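Local coordinates for glucan-binding protein C, GbpC (Streptococcus mutans UA159, PDB 5UQZ), which probably binds glucan at the streptococcal cell surface and mediates both sucrose-independent and sucrose-dependent adherence, at residues 201-206 and 211-216. Numbering follows the deposited sequence. Where two conformers were deposited one is given.
Sequences IIFYDE and IDLSGN
Ile211 N donates to Phe203 O at 2.8 Å, a bond bent to 155° at the hydrogen that brings the returning chain back alongside strand 194-204. With CG1 of Ile211 beside its own backbone N (chi1 -68°), the longer branch runs over the backbone beyond Phe203: CD1 lies 3.7 Å from Tyr204 C, and CG1 packs 3.9 Å from Asp205 CB. Ile211 CD1 also meets Phe203 CB, at 4.1 Å, so toward 201-206 Ile211 packs on main chain and CB atoms. On the other side of the same residue pair a water links the backbones, accepting from Phe203 N and donating to Ile211 O, both at 2.9 Å. Asp212 turns outward; its OD1 accepts from Ser214 N, which makes an Asx turn, and also from Ser214 OG, on the same face of the carboxylate. Leu213 points inward again; its CD1 comes to the edge of the Phe203 ring, 4.2 Å from CD2, while Ile201 CG2 lies over a face of that ring. A type I turn from Leu213 to Asn216, closed by Asn216 N to Leu213 O, then leads the chain away. Asp205 OD1 accepts from Asn209 N within the connecting loop. This short return, with one direct backbone bond and a water bridge, belongs to the GbpC beta-supersandwich, away from its calcium site: strand 194-204 pairs with strand 151-160, Tyr144 of strand 143-144 packs on Ile211 and Leu213, and Phe66 meets Phe203 edge-to-face.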
# COMPACT_ATOMS: atom_id res chain seq x y z
N ILE A 201 -0.49 -9.05 15.29
CA ILE A 201 0.56 -8.17 15.83
C ILE A 201 0.37 -8.03 17.33
O ILE A 201 -0.74 -7.77 17.80
CB ILE A 201 0.45 -6.78 15.18
CG1 ILE A 201 0.59 -6.87 13.65
CG2 ILE A 201 1.52 -5.85 15.78
CD1 ILE A 201 0.20 -5.56 12.93
N ILE A 202 1.47 -8.18 18.08
CA ILE A 202 1.45 -7.96 19.52
C ILE A 202 2.53 -6.93 19.83
O ILE A 202 3.68 -7.06 19.39
CB ILE A 202 1.72 -9.27 20.30
CG1 ILE A 202 0.63 -10.31 20.02
CG2 ILE A 202 1.78 -8.97 21.79
CD1 ILE A 202 0.92 -11.64 20.63
N PHE A 203 2.15 -5.88 20.57
CA PHE A 203 3.09 -4.87 21.04
C PHE A 203 3.45 -5.16 22.49
O PHE A 203 2.59 -5.56 23.27
CB PHE A 203 2.45 -3.48 20.94
CG PHE A 203 2.00 -3.11 19.54
CD1 PHE A 203 2.94 -2.75 18.56
CD2 PHE A 203 0.66 -3.13 19.19
CE1 PHE A 203 2.55 -2.37 17.30
CE2 PHE A 203 0.26 -2.73 17.93
CZ PHE A 203 1.18 -2.35 16.98
N TYR A 204 4.69 -4.87 22.88
CA TYR A 204 5.14 -5.11 24.24
C TYR A 204 5.62 -3.80 24.87
O TYR A 204 6.22 -2.95 24.18
CB TYR A 204 6.34 -6.11 24.29
CG TYR A 204 5.99 -7.46 23.76
CD1 TYR A 204 5.93 -7.73 22.40
CD2 TYR A 204 5.76 -8.52 24.64
CE1 TYR A 204 5.61 -8.99 21.93
CE2 TYR A 204 5.48 -9.81 24.16
CZ TYR A 204 5.40 -10.01 22.79
OH TYR A 204 5.14 -11.26 22.28
N ASP A 205 5.34 -3.64 26.17
CA ASP A 205 5.78 -2.49 26.93
C ASP A 205 7.23 -2.65 27.40
O ASP A 205 7.91 -3.63 27.09
CB ASP A 205 4.80 -2.20 28.06
CG ASP A 205 4.79 -3.23 29.17
OD1 ASP A 205 5.75 -4.02 29.33
OD2 ASP A 205 3.79 -3.29 29.93
N GLU A 206 7.72 -1.65 28.13
CA GLU A 206 9.14 -1.65 28.49
C GLU A 206 9.47 -2.73 29.49
O GLU A 206 10.64 -3.11 29.61
CB GLU A 206 9.62 -0.27 28.93
CG GLU A 206 9.66 0.77 27.74
CD GLU A 206 10.68 0.39 26.62
OE1 GLU A 206 11.79 -0.06 26.93
OE2 GLU A 206 10.37 0.59 25.43
N ILE A 211 0.83 -5.53 25.50
CA ILE A 211 0.01 -4.35 25.74
C ILE A 211 -1.44 -4.65 25.36
O ILE A 211 -1.74 -5.07 24.23
CB ILE A 211 0.56 -3.19 24.92
CG1 ILE A 211 1.91 -2.79 25.46
CG2 ILE A 211 -0.42 -1.99 25.02
CD1 ILE A 211 2.62 -1.69 24.63
N ASP A 212 -2.35 -4.42 26.33
CA ASP A 212 -3.78 -4.56 26.10
C ASP A 212 -4.30 -3.42 25.22
O ASP A 212 -4.15 -2.24 25.57
CB ASP A 212 -4.43 -4.53 27.50
CG ASP A 212 -5.95 -4.68 27.46
OD1 ASP A 212 -6.55 -4.93 26.41
OD2 ASP A 212 -6.56 -4.53 28.56
N LEU A 213 -4.91 -3.78 24.10
CA LEU A 213 -5.43 -2.82 23.12
C LEU A 213 -6.92 -2.56 23.29
O LEU A 213 -7.52 -1.89 22.43
CB LEU A 213 -5.09 -3.26 21.69
CG LEU A 213 -3.60 -3.50 21.44
CD1 LEU A 213 -3.40 -3.90 19.98
CD2 LEU A 213 -2.72 -2.26 21.77
N SER A 214 -7.52 -3.01 24.40
CA SER A 214 -8.98 -2.91 24.45
C SER A 214 -9.51 -1.54 24.84
O SER A 214 -10.73 -1.41 24.95
CB SER A 214 -9.61 -4.02 25.30
OG SER A 214 -9.15 -3.92 26.63
N GLY A 215 -8.65 -0.53 24.99
CA GLY A 215 -9.10 0.85 24.99
C GLY A 215 -9.47 1.34 23.59
O GLY A 215 -9.99 2.44 23.44
N ASN A 216 -9.20 0.53 22.56
CA ASN A 216 -9.62 0.85 21.21
C ASN A 216 -8.94 2.09 20.67
O ASN A 216 -9.51 2.85 19.87
CB ASN A 216 -11.14 0.90 21.05
CG ASN A 216 -11.76 -0.46 21.15
OD1 ASN A 216 -11.09 -1.47 21.34
ND2 ASN A 216 -13.09 -0.50 21.08
O HOH W 1 -0.49 -5.63 21.69